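Local structure of Melibiose/raffinose/stachyose-binding protein MelE (Bacillus subtilis subsp. subtilis str. 168, 4R6H) at residues Tyr155-Pro160 with Leu170-Glu175; Leu145-Asn150 with Gly288-Pro293; Gly179-Phe184 with Lys264-Met269; Gln255-Met260 with Gly272-Asp277. The protein binds melibiose, raffinose and stachyose as the solute-binding component of the MelEDC-MsmX ABC transporter, which imports these sugars. All blocks are in the same frame, centred on the assembly; numbering follows the deposited sequence. Where two conformers were deposited one is given.

Contact 1: Tyr155-Pro160 with Leu170-Glu175; sequences YGIAPP and LRTIKE
I157 reaches from a connecting loop onto T172 and I173 of helix 163-177, in the connection between helices 149-155 and 163-177, the first of which ends in a Schellman motif. G156 carries the positive phi of that motif, and the chain then runs extended through I157. From CB, which points toward the helix, the long branch of I157 leads to CG1, where the first contact is made: CG1 lies 4.1 Å from T172 CG2. One bond further, CD1 settles between two side chains, 3.8 Å from T172 CG2 and 3.7 Å from I173 CG1. With T172 the meeting is tip to tip, whereas the I173 branch crosses that of I157 at about a right angle. The T172 methyl is available because CG2 stands anti to the backbone N (chi1 -64° for OG1); the hydroxyl lies on the other branch and bonds to K168 O inside the same helix. Y155 adds a looser apolar contact, and its side chain also touches K176, S177 and I181. I173, for its part, rests on A266 and F267 of strand 265-269, so the helix joins this loop to the sheet. The Y155 ring approaches I173 obliquely, CD2 standing 4.2 Å from I173 CG1.

Contact 2: Leu145-Asn150 with Gly288-Pro293; sequences LAYNRN and GIIPTP
L145 and I290 exchange two backbone hydrogen bonds, and Y147 and G288 exchange two more, each 2.9 Å from N to O. Between these hydrogen-bonded pairs lies the non-hydrogen-bonded pair A146-I289, where CA-H...O contacts fill in: I289 CA approaches L145 O to 3.2 Å, and A146 CA meets G288 O. This is antiparallel pairing of strands 141-148 and 287-291 inside the mixed sheet of an α/β lobe of the binding protein; on the other edge of strand 141-148, A146 is backbone-bonded to T268 of strand 265-269. Apolar packing follows on the face of L145, Y147 and I290. Y147 CG occupies the crowded position (chi1 69°), which lays the ring along the neighbouring strand with CE1 3.6 Å from I290 CG2 and G288 N over one face. L145 CD1 crosses to P293 CD, 3.8 Å away. In the R149 conformer considered here, G288 CA lies over one face of the guanidinium. Polar contacts finish at the tips: a water in the plane of the Y147 ring links Y147 OH (2.7 Å) to I289 O (2.8 Å), and R149 NH1 forms a salt bridge with D361, whose OD2 also accepts I289 N.

Contact 3: Gly179-Phe184 with Lys264-Met269; sequences GSIVPF and KIAFTM
V182 N donates to K264 O at 2.8 Å, and V182 O receives A266 N at 2.9 Å, so one residue is gripped on both its backbone polar groups. The next carbonyl, P183 O, takes F267 N at 2.9 Å. Two consecutive carbonyls thus serve two consecutive amides, a pattern that coincides with corners in both chains, at P183-F184 and at A266. I265 CA supports the same V182 O with a CA-H...O contact. At the corner itself, F184 CA makes a CA-H...O contact with F267 O, 3.3 Å away.

Side chains extend the contact. F184 has CG anti to the backbone N (chi1 -174°), which carries its ring along the other chain, so that F267 O, T268 CA and M269 SD all lie at the ring edge, near its plane. The bent side chain of M269 brings SD to 3.6 Å from F184 CZ, an edge-on Met-aromatic contact. The F267 ring likewise turns an edge to P183 O, with CD2 3.5 Å from it. Where the segments begin, a water donates to both S180 O and K264 O.

In the next shell, F166 meets the rings of F184 and F267 edge-to-face. I173 packs on I181, while L170 packs on P183 and F267. T268 OG1 bonds to W185 O, and a backbone bond between F267 and W185 continues the strand pairing. Parallel neighbouring strands joined through intervening helices, with helix 163-177 packed against them, are typical of the α/β lobes of solute-binding proteins.

Contact 4: Gln255-Met260 with Gly272-Asp277; sequences QLIELM and GTLGQD
The D277 carboxylate is approached from opposite sides of its plane: I257 CD1 comes to 3.6 Å from D277 OD2 on one side, and T273 OG1 donates to OD2 at 2.9 Å from the other, 36° out of the plane. T273 sits at the N-cap position of helix 274-281, but its hydroxyl goes to this carboxylate and not to a backbone N-H of the first turn. D277 CB itself meets I257 CD1, also at 3.6 Å, the side chains crossing obliquely. The two helices, 256-261 and 274-281, come before and after strand 265-269 in the chain, forming an α-β-α unit in which L274 fills the interface between them. With CG anti to the backbone N (chi1 -177°), L274 sends both methyls across. CD1 lies 3.7 Å from L256 CG, the side chains meeting at about a right angle, and 4.1 Å from I257 CG1, where they slide past each other in opposite directions. L274 CD2 lies 3.6 Å from M260 CE in the M260 conformer considered here. Behind this apolar cluster, I265 packs on L256 and M260, while T268 and Y358 touch L274. Y358 OH also accepts a bond from G275 N in the first turn of the second helix.

The four contacts share one lobe. Strand 265-269 is central: contact 3 pairs it with 182-185, and its other edge meets the 145-150 strand of contact 2 through A146 N to T268 O and N148 N to A266 O, both 2.9 Å. Contact 1 packs on the sheet, L170 CD2 lying 3.5 Å from P183 O, and meets contact 2 where P160 O is 3.7 Å from I290 CD1. Contact 4 abuts the sheet elsewhere, T268 CG2 being 3.8 Å from L274 CD2. Centres of contacts 1 and 3 are about 10 Å apart. Contacts 1 and 4 do not touch, their nearest atoms being about 10 Å apart. The crystal holds the open conformation.

Contact 1: Tyr155-Pro160 with Leu170-Glu175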
loop_
_atom_site.group_PDB
_atom_site.type_symbol
_atom_site.label_atom_id
_atom_site.label_comp_id
_atom_site.label_asym_id
_atom_site.label_seq_id
_atom_site.Cartn_x
_atom_site.Cartn_y
_atom_site.Cartn_z
ATOM N N TYR A 155 -7.704 26.222 -11.818
ATOM C CA TYR A 155 -9.163 26.204 -11.719
ATOM C C TYR A 155 -9.738 26.541 -10.362
ATOM O O TYR A 155 -10.952 26.439 -10.155
ATOM C CB TYR A 155 -9.682 24.840 -12.216
ATOM C CG TYR A 155 -9.321 24.532 -13.624
ATOM C CD1 TYR A 155 -9.442 25.510 -14.628
ATOM C CD2 TYR A 155 -8.871 23.270 -14.011
ATOM C CE1 TYR A 155 -9.095 25.246 -15.943
ATOM C CE2 TYR A 155 -8.532 23.001 -15.327
ATOM C CZ TYR A 155 -8.644 23.990 -16.286
ATOM O OH TYR A 155 -8.305 23.663 -17.575
ATOM N N GLY A 156 -8.886 26.974 -9.435
ATOM C CA GLY A 156 -9.311 27.464 -8.145
ATOM C C GLY A 156 -9.781 26.388 -7.201
ATOM O O GLY A 156 -10.579 26.647 -6.281
ATOM N N ILE A 157 -9.237 25.180 -7.377
ATOM C CA ILE A 157 -9.697 24.015 -6.624
ATOM C C ILE A 157 -8.774 23.736 -5.424
ATOM O O ILE A 157 -7.579 23.462 -5.571
ATOM C CB ILE A 157 -9.751 22.778 -7.536
ATOM C CG1 ILE A 157 -10.728 22.999 -8.710
ATOM C CG2 ILE A 157 -10.135 21.529 -6.729
ATOM C CD1 ILE A 157 -10.647 21.942 -9.785
ATOM N N ALA A 158 -9.356 23.758 -4.236
ATOM C CA ALA A 158 -8.665 23.321 -3.035
ATOM C C ALA A 158 -8.621 21.788 -2.994
ATOM O O ALA A 158 -9.499 21.138 -3.534
ATOM C CB ALA A 158 -9.365 23.827 -1.792
ATOM N N PRO A 159 -7.615 21.213 -2.331
ATOM C CA PRO A 159 -7.592 19.755 -2.232
ATOM C C PRO A 159 -8.862 19.181 -1.599
ATOM O O PRO A 159 -9.258 19.619 -0.519
ATOM C CB PRO A 159 -6.363 19.462 -1.348
ATOM C CG PRO A 159 -5.636 20.758 -1.178
ATOM C CD PRO A 159 -6.588 21.872 -1.495
ATOM N N PRO A 160 -9.494 18.191 -2.265
ATOM C CA PRO A 160 -10.737 17.678 -1.708
ATOM C C PRO A 160 -10.547 16.735 -0.510
ATOM O O PRO A 160 -9.650 15.854 -0.542
ATOM C CB PRO A 160 -11.367 16.923 -2.896
ATOM C CG PRO A 160 -10.211 16.523 -3.734
ATOM C CD PRO A 160 -9.229 17.654 -3.616
ATOM N N LEU A 170 -13.748 17.071 -9.933
ATOM C CA LEU A 170 -13.670 16.416 -11.231
ATOM C C LEU A 170 -14.591 17.083 -12.230
ATOM O O LEU A 170 -14.230 17.309 -13.358
ATOM C CB LEU A 170 -14.010 14.901 -11.097
ATOM C CG LEU A 170 -13.086 14.108 -10.167
ATOM C CD1 LEU A 170 -13.480 12.653 -10.266
ATOM C CD2 LEU A 170 -11.606 14.305 -10.513
ATOM N N ARG A 171 -15.822 17.366 -11.780
ATOM C CA ARG A 171 -16.792 18.067 -12.642
ATOM C C ARG A 171 -16.263 19.435 -13.051
ATOM O O ARG A 171 -16.374 19.834 -14.218
ATOM C CB ARG A 171 -18.142 18.192 -11.930
ATOM C CG ARG A 171 -18.884 16.869 -11.867
ATOM C CD ARG A 171 -20.406 17.041 -11.813
ATOM N NE ARG A 171 -20.743 18.071 -10.859
ATOM C CZ ARG A 171 -20.822 17.882 -9.546
ATOM N NH1 ARG A 171 -21.101 18.912 -8.777
ATOM N NH2 ARG A 171 -20.678 16.670 -9.000
ATOM N N THR A 172 -15.632 20.128 -12.110
ATOM C CA THR A 172 -15.043 21.448 -12.426
ATOM C C THR A 172 -13.963 21.358 -13.483
ATOM O O THR A 172 -13.877 22.152 -14.427
ATOM C CB THR A 172 -14.450 22.094 -11.159
ATOM O OG1 THR A 172 -15.506 22.347 -10.231
ATOM C CG2 THR A 172 -13.695 23.398 -11.507
ATOM N N ILE A 173 -13.080 20.379 -13.333
ATOM C CA ILE A 173 -12.015 20.197 -14.297
ATOM C C ILE A 173 -12.577 19.886 -15.685
ATOM O O ILE A 173 -12.096 20.414 -16.703
ATOM C CB ILE A 173 -11.054 19.075 -13.783
ATOM C CG1 ILE A 173 -10.292 19.559 -12.548
ATOM C CG2 ILE A 173 -10.079 18.619 -14.832
ATOM C CD1 ILE A 173 -9.891 18.446 -11.585
ATOM N N LYS A 174 -13.598 19.027 -15.759
ATOM C CA LYS A 174 -14.178 18.692 -17.014
ATOM C C LYS A 174 -14.766 19.955 -17.662
ATOM O O LYS A 174 -14.525 20.186 -18.845
ATOM C CB LYS A 174 -15.230 17.582 -16.875
ATOM C CG LYS A 174 -15.903 17.297 -18.214
ATOM C CD LYS A 174 -16.942 16.196 -18.156
ATOM C CE LYS A 174 -18.330 16.706 -17.835
ATOM N NZ LYS A 174 -19.420 15.688 -18.074
ATOM N N GLU A 175 -15.518 20.722 -16.877
ATOM C CA GLU A 175 -16.227 21.961 -17.366
ATOM C C GLU A 175 -15.180 22.982 -17.859
ATOM O O GLU A 175 -15.178 23.437 -19.024
ATOM C CB GLU A 175 -17.096 22.527 -16.228
ATOM C CG GLU A 175 -18.452 21.832 -16.048
ATOM C CD GLU A 175 -19.082 21.790 -14.624
ATOM O OE1 GLU A 175 -18.675 22.503 -13.660
ATOM O OE2 GLU A 175 -20.057 21.001 -14.463
#

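Contact 2: Leu145-Asn150 with Gly288-Pro293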
loop_
_atom_site.group_PDB
_atom_site.type_symbol
_atom_site.label_atom_id
_atom_site.label_comp_id
_atom_site.label_asym_id
_atom_site.label_seq_id
_atom_site.Cartn_x
_atom_site.Cartn_y
_atom_site.Cartn_z
ATOM N N LEU A 145 -4.470 10.220 -3.009
ATOM C CA LEU A 145 -4.575 10.579 -4.407
ATOM C C LEU A 145 -3.370 11.425 -4.818
ATOM O O LEU A 145 -2.958 12.329 -4.048
ATOM C CB LEU A 145 -5.837 11.416 -4.651
ATOM C CG LEU A 145 -7.155 10.791 -4.283
ATOM C CD1 LEU A 145 -8.282 11.790 -4.372
ATOM C CD2 LEU A 145 -7.470 9.619 -5.188
ATOM N N ALA A 146 -2.868 11.181 -6.009
ATOM C CA ALA A 146 -1.861 12.032 -6.624
ATOM C C ALA A 146 -2.549 13.043 -7.533
ATOM O O ALA A 146 -3.586 12.759 -8.132
ATOM C CB ALA A 146 -0.877 11.219 -7.414
ATOM N N TYR A 147 -1.977 14.255 -7.642
ATOM C CA TYR A 147 -2.640 15.279 -8.408
ATOM C C TYR A 147 -1.652 16.297 -8.950
ATOM O O TYR A 147 -0.565 16.480 -8.410
ATOM C CB TYR A 147 -3.694 15.999 -7.563
ATOM C CG TYR A 147 -3.124 16.861 -6.473
ATOM C CD1 TYR A 147 -2.601 16.317 -5.298
ATOM C CD2 TYR A 147 -3.020 18.240 -6.637
ATOM C CE1 TYR A 147 -2.054 17.130 -4.305
ATOM C CE2 TYR A 147 -2.498 19.032 -5.658
ATOM C CZ TYR A 147 -2.017 18.477 -4.493
ATOM O OH TYR A 147 -1.414 19.279 -3.521
ATOM N N ASN A 148 -2.064 16.973 -10.019
ATOM C CA ASN A 148 -1.284 18.035 -10.651
ATOM C C ASN A 148 -1.586 19.345 -9.956
ATOM O O ASN A 148 -2.686 19.865 -10.060
ATOM C CB ASN A 148 -1.637 18.090 -12.131
ATOM C CG ASN A 148 -0.846 19.102 -12.887
ATOM O OD1 ASN A 148 -0.606 20.220 -12.396
ATOM N ND2 ASN A 148 -0.465 18.751 -14.103
ATOM N N ARG A 149 -0.624 19.847 -9.186
ATOM C CA ARG A 149 -0.836 21.047 -8.373
ATOM C C ARG A 149 -1.219 22.263 -9.222
ATOM O O ARG A 149 -2.113 23.032 -8.843
ATOM C CB ARG A 149 0.410 21.365 -7.576
ATOM C CG ARG A 149 0.916 20.270 -6.646
ATOM C CD ARG A 149 2.166 20.755 -5.921
ATOM N NE ARG A 149 2.831 19.780 -5.074
ATOM C CZ ARG A 149 2.602 19.605 -3.770
ATOM N NH1 ARG A 149 3.325 18.707 -3.150
ATOM N NH2 ARG A 149 1.715 20.332 -3.093
ATOM N N ASN A 150 -0.580 22.398 -10.366
ATOM C CA ASN A 150 -0.794 23.558 -11.218
ATOM C C ASN A 150 -2.205 23.558 -11.801
ATOM O O ASN A 150 -2.818 24.625 -11.904
ATOM C CB ASN A 150 0.264 23.530 -12.316
ATOM C CG ASN A 150 1.624 22.971 -11.820
ATOM O OD1 ASN A 150 2.455 23.736 -11.335
ATOM N ND2 ASN A 150 1.827 21.621 -11.893
ATOM N N GLY A 288 1.621 16.412 -6.452
ATOM C CA GLY A 288 1.462 16.285 -5.023
ATOM C C GLY A 288 0.614 15.086 -4.659
ATOM O O GLY A 288 0.045 14.439 -5.528
ATOM N N ILE A 289 0.551 14.808 -3.364
ATOM C CA ILE A 289 -0.380 13.795 -2.847
ATOM C C ILE A 289 -1.234 14.376 -1.740
ATOM O O ILE A 289 -0.822 15.299 -1.025
ATOM C CB ILE A 289 0.330 12.480 -2.379
ATOM C CG1 ILE A 289 1.422 12.786 -1.347
ATOM C CG2 ILE A 289 0.900 11.755 -3.573
ATOM C CD1 ILE A 289 1.973 11.605 -0.597
ATOM N N ILE A 290 -2.443 13.845 -1.624
ATOM C CA ILE A 290 -3.353 14.121 -0.534
ATOM C C ILE A 290 -3.876 12.800 0.006
ATOM O O ILE A 290 -3.887 11.807 -0.699
ATOM C CB ILE A 290 -4.539 15.044 -0.957
ATOM C CG1 ILE A 290 -5.350 14.418 -2.082
ATOM C CG2 ILE A 290 -4.016 16.413 -1.336
ATOM C CD1 ILE A 290 -6.501 15.324 -2.500
ATOM N N PRO A 291 -4.342 12.814 1.274
ATOM C CA PRO A 291 -4.913 11.615 1.854
ATOM C C PRO A 291 -6.174 11.184 1.088
ATOM O O PRO A 291 -6.769 11.970 0.331
ATOM C CB PRO A 291 -5.304 12.054 3.273
ATOM C CG PRO A 291 -4.701 13.361 3.517
ATOM C CD PRO A 291 -4.270 13.933 2.215
ATOM N N THR A 292 -6.588 9.960 1.320
ATOM C CA THR A 292 -7.836 9.447 0.749
ATOM C C THR A 292 -8.999 10.226 1.332
ATOM O O THR A 292 -9.121 10.307 2.552
ATOM C CB THR A 292 -8.015 7.945 1.067
ATOM O OG1 THR A 292 -6.917 7.206 0.510
ATOM C CG2 THR A 292 -9.282 7.399 0.453
ATOM N N PRO A 293 -9.851 10.823 0.470
ATOM C CA PRO A 293 -11.012 11.534 1.010
ATOM C C PRO A 293 -11.937 10.663 1.847
ATOM O O PRO A 293 -12.141 9.480 1.550
ATOM C CB PRO A 293 -11.721 12.011 -0.244
ATOM C CG PRO A 293 -10.639 12.185 -1.272
ATOM C CD PRO A 293 -9.700 11.018 -0.974
HETATM O O HOH W 1 -0.471 18.022 -1.341
#

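Contact 3: Gly179-Phe184 with Lys264-Met269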
loop_
_atom_site.group_PDB
_atom_site.type_symbol
_atom_site.label_atom_id
_atom_site.label_comp_id
_atom_site.label_asym_id
_atom_site.label_seq_id
_atom_site.Cartn_x
_atom_site.Cartn_y
_atom_site.Cartn_z
ATOM N N GLY A 179 -12.881 19.401 -21.582
ATOM C CA GLY A 179 -12.468 18.064 -22.000
ATOM C C GLY A 179 -10.995 17.825 -22.339
ATOM O O GLY A 179 -10.644 16.718 -22.702
ATOM N N SER A 180 -10.120 18.832 -22.210
ATOM C CA SER A 180 -8.706 18.716 -22.554
ATOM C C SER A 180 -7.837 18.068 -21.439
ATOM O O SER A 180 -6.658 17.743 -21.658
ATOM C CB SER A 180 -8.088 20.088 -22.858
ATOM O OG SER A 180 -8.098 20.967 -21.731
ATOM N N ILE A 181 -8.398 17.976 -20.233
ATOM C CA ILE A 181 -7.719 17.373 -19.118
ATOM C C ILE A 181 -8.582 16.222 -18.582
ATOM O O ILE A 181 -9.764 16.406 -18.295
ATOM C CB ILE A 181 -7.443 18.412 -18.010
ATOM C CG1 ILE A 181 -6.397 19.450 -18.443
ATOM C CG2 ILE A 181 -6.957 17.698 -16.738
ATOM C CD1 ILE A 181 -6.262 20.638 -17.505
ATOM N N VAL A 182 -7.973 15.054 -18.422
ATOM C CA VAL A 182 -8.678 13.920 -17.762
ATOM C C VAL A 182 -8.800 14.217 -16.274
ATOM O O VAL A 182 -7.764 14.371 -15.590
ATOM C CB VAL A 182 -7.953 12.609 -17.956
ATOM C CG1 VAL A 182 -8.684 11.524 -17.203
ATOM C CG2 VAL A 182 -7.815 12.252 -19.437
ATOM N N PRO A 183 -10.041 14.260 -15.731
ATOM C CA PRO A 183 -10.104 14.632 -14.329
ATOM C C PRO A 183 -9.519 13.539 -13.411
ATOM O O PRO A 183 -8.758 13.900 -12.478
ATOM C CB PRO A 183 -11.595 14.879 -14.075
ATOM C CG PRO A 183 -12.137 15.199 -15.433
ATOM C CD PRO A 183 -11.363 14.403 -16.388
ATOM N N PHE A 184 -9.821 12.260 -13.667
ATOM C CA PHE A 184 -9.351 11.163 -12.797
ATOM C C PHE A 184 -8.979 10.024 -13.690
ATOM O O PHE A 184 -9.818 9.492 -14.359
ATOM C CB PHE A 184 -10.495 10.815 -11.872
ATOM C CG PHE A 184 -10.195 9.815 -10.785
ATOM C CD1 PHE A 184 -8.911 9.639 -10.261
ATOM C CD2 PHE A 184 -11.247 9.129 -10.190
ATOM C CE1 PHE A 184 -8.686 8.765 -9.207
ATOM C CE2 PHE A 184 -11.029 8.271 -9.117
ATOM C CZ PHE A 184 -9.746 8.072 -8.650
ATOM N N LYS A 264 -1.984 16.504 -18.815
ATOM C CA LYS A 264 -3.179 15.882 -19.345
ATOM C C LYS A 264 -4.070 15.193 -18.301
ATOM O O LYS A 264 -5.181 14.727 -18.640
ATOM C CB LYS A 264 -2.824 14.975 -20.515
ATOM C CG LYS A 264 -2.412 15.797 -21.739
ATOM C CD LYS A 264 -1.960 14.949 -22.920
ATOM C CE LYS A 264 -1.526 15.825 -24.095
ATOM N NZ LYS A 264 -0.512 15.131 -24.942
ATOM N N ILE A 265 -3.604 15.183 -17.044
ATOM C CA ILE A 265 -4.298 14.433 -15.989
ATOM C C ILE A 265 -4.353 15.250 -14.725
ATOM O O ILE A 265 -3.310 15.722 -14.259
ATOM C CB ILE A 265 -3.568 13.100 -15.680
ATOM C CG1 ILE A 265 -3.690 12.094 -16.841
ATOM C CG2 ILE A 265 -4.128 12.442 -14.421
ATOM C CD1 ILE A 265 -2.764 10.905 -16.707
ATOM N N ALA A 266 -5.524 15.424 -14.122
ATOM C CA ALA A 266 -5.607 16.143 -12.840
ATOM C C ALA A 266 -5.323 15.265 -11.626
ATOM O O ALA A 266 -4.464 15.593 -10.823
ATOM C CB ALA A 266 -6.944 16.849 -12.686
ATOM N N PHE A 267 -6.047 14.162 -11.491
ATOM C CA PHE A 267 -5.909 13.223 -10.368
ATOM C C PHE A 267 -5.681 11.804 -10.870
ATOM O O PHE A 267 -6.177 11.401 -11.919
ATOM C CB PHE A 267 -7.173 13.165 -9.553
ATOM C CG PHE A 267 -7.500 14.406 -8.787
ATOM C CD1 PHE A 267 -7.048 14.568 -7.478
ATOM C CD2 PHE A 267 -8.362 15.373 -9.322
ATOM C CE1 PHE A 267 -7.429 15.673 -6.738
ATOM C CE2 PHE A 267 -8.717 16.499 -8.589
ATOM C CZ PHE A 267 -8.262 16.649 -7.299
ATOM N N THR A 268 -5.001 11.018 -10.042
ATOM C CA THR A 268 -4.917 9.566 -10.246
ATOM C C THR A 268 -4.662 8.926 -8.901
ATOM O O THR A 268 -4.234 9.603 -7.984
ATOM C CB THR A 268 -3.878 9.179 -11.328
ATOM O OG1 THR A 268 -4.092 7.834 -11.740
ATOM C CG2 THR A 268 -2.441 9.331 -10.834
ATOM N N MET A 269 -4.961 7.637 -8.753
ATOM C CA MET A 269 -4.652 6.955 -7.500
ATOM C C MET A 269 -3.170 6.857 -7.316
ATOM O O MET A 269 -2.394 6.761 -8.273
ATOM C CB MET A 269 -5.243 5.552 -7.478
ATOM C CG MET A 269 -6.746 5.410 -7.642
ATOM S SD MET A 269 -7.885 6.017 -6.411
ATOM C CE MET A 269 -7.318 5.148 -4.917
HETATM O O HOH W 2 -6.036 14.850 -21.488
#

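Contact 4: Gln255-Met260 with Gly272-Asp277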
loop_
_atom_site.group_PDB
_atom_site.type_symbol
_atom_site.label_atom_id
_atom_site.label_comp_id
_atom_site.label_asym_id
_atom_site.label_seq_id
_atom_site.Cartn_x
_atom_site.Cartn_y
_atom_site.Cartn_z
ATOM N N GLN A 255 1.587 4.432 -19.830
ATOM C CA GLN A 255 1.226 5.723 -20.382
ATOM C C GLN A 255 1.183 6.855 -19.340
ATOM O O GLN A 255 1.172 8.046 -19.687
ATOM C CB GLN A 255 -0.121 5.620 -21.086
ATOM C CG GLN A 255 -0.143 4.594 -22.236
ATOM C CD GLN A 255 -1.537 4.105 -22.681
ATOM O OE1 GLN A 255 -2.528 4.223 -21.984
ATOM N NE2 GLN A 255 -1.585 3.537 -23.878
ATOM N N LEU A 256 1.149 6.500 -18.056
ATOM C CA LEU A 256 0.811 7.467 -17.024
ATOM C C LEU A 256 1.824 8.609 -16.924
ATOM O O LEU A 256 1.446 9.787 -16.874
ATOM C CB LEU A 256 0.678 6.751 -15.664
ATOM C CG LEU A 256 0.547 7.686 -14.424
ATOM C CD1 LEU A 256 -0.662 8.596 -14.544
ATOM C CD2 LEU A 256 0.543 6.876 -13.146
ATOM N N ILE A 257 3.106 8.273 -16.828
ATOM C CA ILE A 257 4.119 9.302 -16.567
ATOM C C ILE A 257 4.086 10.342 -17.681
ATOM O O ILE A 257 4.070 11.553 -17.387
ATOM C CB ILE A 257 5.515 8.708 -16.432
ATOM C CG1 ILE A 257 5.623 7.883 -15.141
ATOM C CG2 ILE A 257 6.561 9.801 -16.459
ATOM C CD1 ILE A 257 6.845 6.985 -15.070
ATOM N N GLU A 258 4.093 9.901 -18.935
ATOM C CA GLU A 258 4.090 10.847 -20.062
ATOM C C GLU A 258 2.822 11.722 -20.047
ATOM O O GLU A 258 2.909 12.953 -20.221
ATOM C CB GLU A 258 4.216 10.128 -21.435
ATOM C CG GLU A 258 4.078 11.066 -22.650
ATOM C CD GLU A 258 4.480 10.470 -24.005
ATOM O OE1 GLU A 258 4.991 9.332 -24.028
ATOM O OE2 GLU A 258 4.286 11.147 -25.062
ATOM N N LEU A 259 1.660 11.153 -19.778
ATOM C CA LEU A 259 0.437 11.950 -19.777
ATOM C C LEU A 259 0.425 12.953 -18.618
ATOM O O LEU A 259 0.041 14.124 -18.794
ATOM C CB LEU A 259 -0.826 11.092 -19.704
ATOM C CG LEU A 259 -1.125 10.299 -20.945
ATOM C CD1 LEU A 259 -2.245 9.308 -20.610
ATOM C CD2 LEU A 259 -1.505 11.172 -22.142
ATOM N N MET A 260 0.864 12.535 -17.432
ATOM C CA MET A 260 0.917 13.427 -16.305
ATOM C C MET A 260 1.908 14.589 -16.574
ATOM O O MET A 260 1.618 15.737 -16.276
ATOM C CB MET A 260 1.283 12.606 -15.050
ATOM C CG MET A 260 1.161 13.321 -13.709
ATOM S SD MET A 260 -0.401 14.159 -13.327
ATOM C CE MET A 260 -1.022 13.293 -11.922
ATOM N N GLY A 272 3.138 6.058 -6.055
ATOM C CA GLY A 272 4.298 6.174 -5.174
ATOM C C GLY A 272 5.489 6.934 -5.746
ATOM O O GLY A 272 6.203 7.555 -4.981
ATOM N N THR A 273 5.748 6.834 -7.039
ATOM C CA THR A 273 6.914 7.522 -7.616
ATOM C C THR A 273 6.523 8.470 -8.734
ATOM O O THR A 273 7.364 8.917 -9.501
ATOM C CB THR A 273 7.981 6.573 -8.139
ATOM O OG1 THR A 273 7.410 5.735 -9.172
ATOM C CG2 THR A 273 8.528 5.700 -7.003
ATOM N N LEU A 274 5.249 8.803 -8.827
ATOM C CA LEU A 274 4.784 9.561 -9.982
ATOM C C LEU A 274 5.423 10.942 -10.030
ATOM O O LEU A 274 5.905 11.385 -11.096
ATOM C CB LEU A 274 3.249 9.674 -10.029
ATOM C CG LEU A 274 2.637 10.407 -11.250
ATOM C CD1 LEU A 274 3.016 9.744 -12.559
ATOM C CD2 LEU A 274 1.111 10.514 -11.139
ATOM N N GLY A 275 5.422 11.634 -8.894
ATOM C CA GLY A 275 5.950 12.990 -8.843
ATOM C C GLY A 275 7.379 13.028 -9.292
ATOM O O GLY A 275 7.791 13.829 -10.111
ATOM N N GLN A 276 8.179 12.127 -8.734
ATOM C CA GLN A 276 9.613 12.168 -9.009
ATOM C C GLN A 276 9.887 11.780 -10.464
ATOM O O GLN A 276 10.779 12.341 -11.149
ATOM C CB GLN A 276 10.378 11.291 -7.985
ATOM C CG GLN A 276 10.135 9.759 -8.014
ATOM C CD GLN A 276 10.471 8.980 -6.726
ATOM O OE1 GLN A 276 11.202 7.980 -6.747
ATOM N NE2 GLN A 276 9.898 9.383 -5.656
ATOM N N ASP A 277 9.118 10.834 -10.977
ATOM C CA ASP A 277 9.285 10.370 -12.350
ATOM C C ASP A 277 8.880 11.455 -13.358
ATOM O O ASP A 277 9.557 11.653 -14.378
ATOM C CB ASP A 277 8.473 9.116 -12.604
ATOM C CG ASP A 277 8.982 7.914 -11.845
ATOM O OD1 ASP A 277 10.169 7.920 -11.435
ATOM O OD2 ASP A 277 8.117 7.009 -11.651
#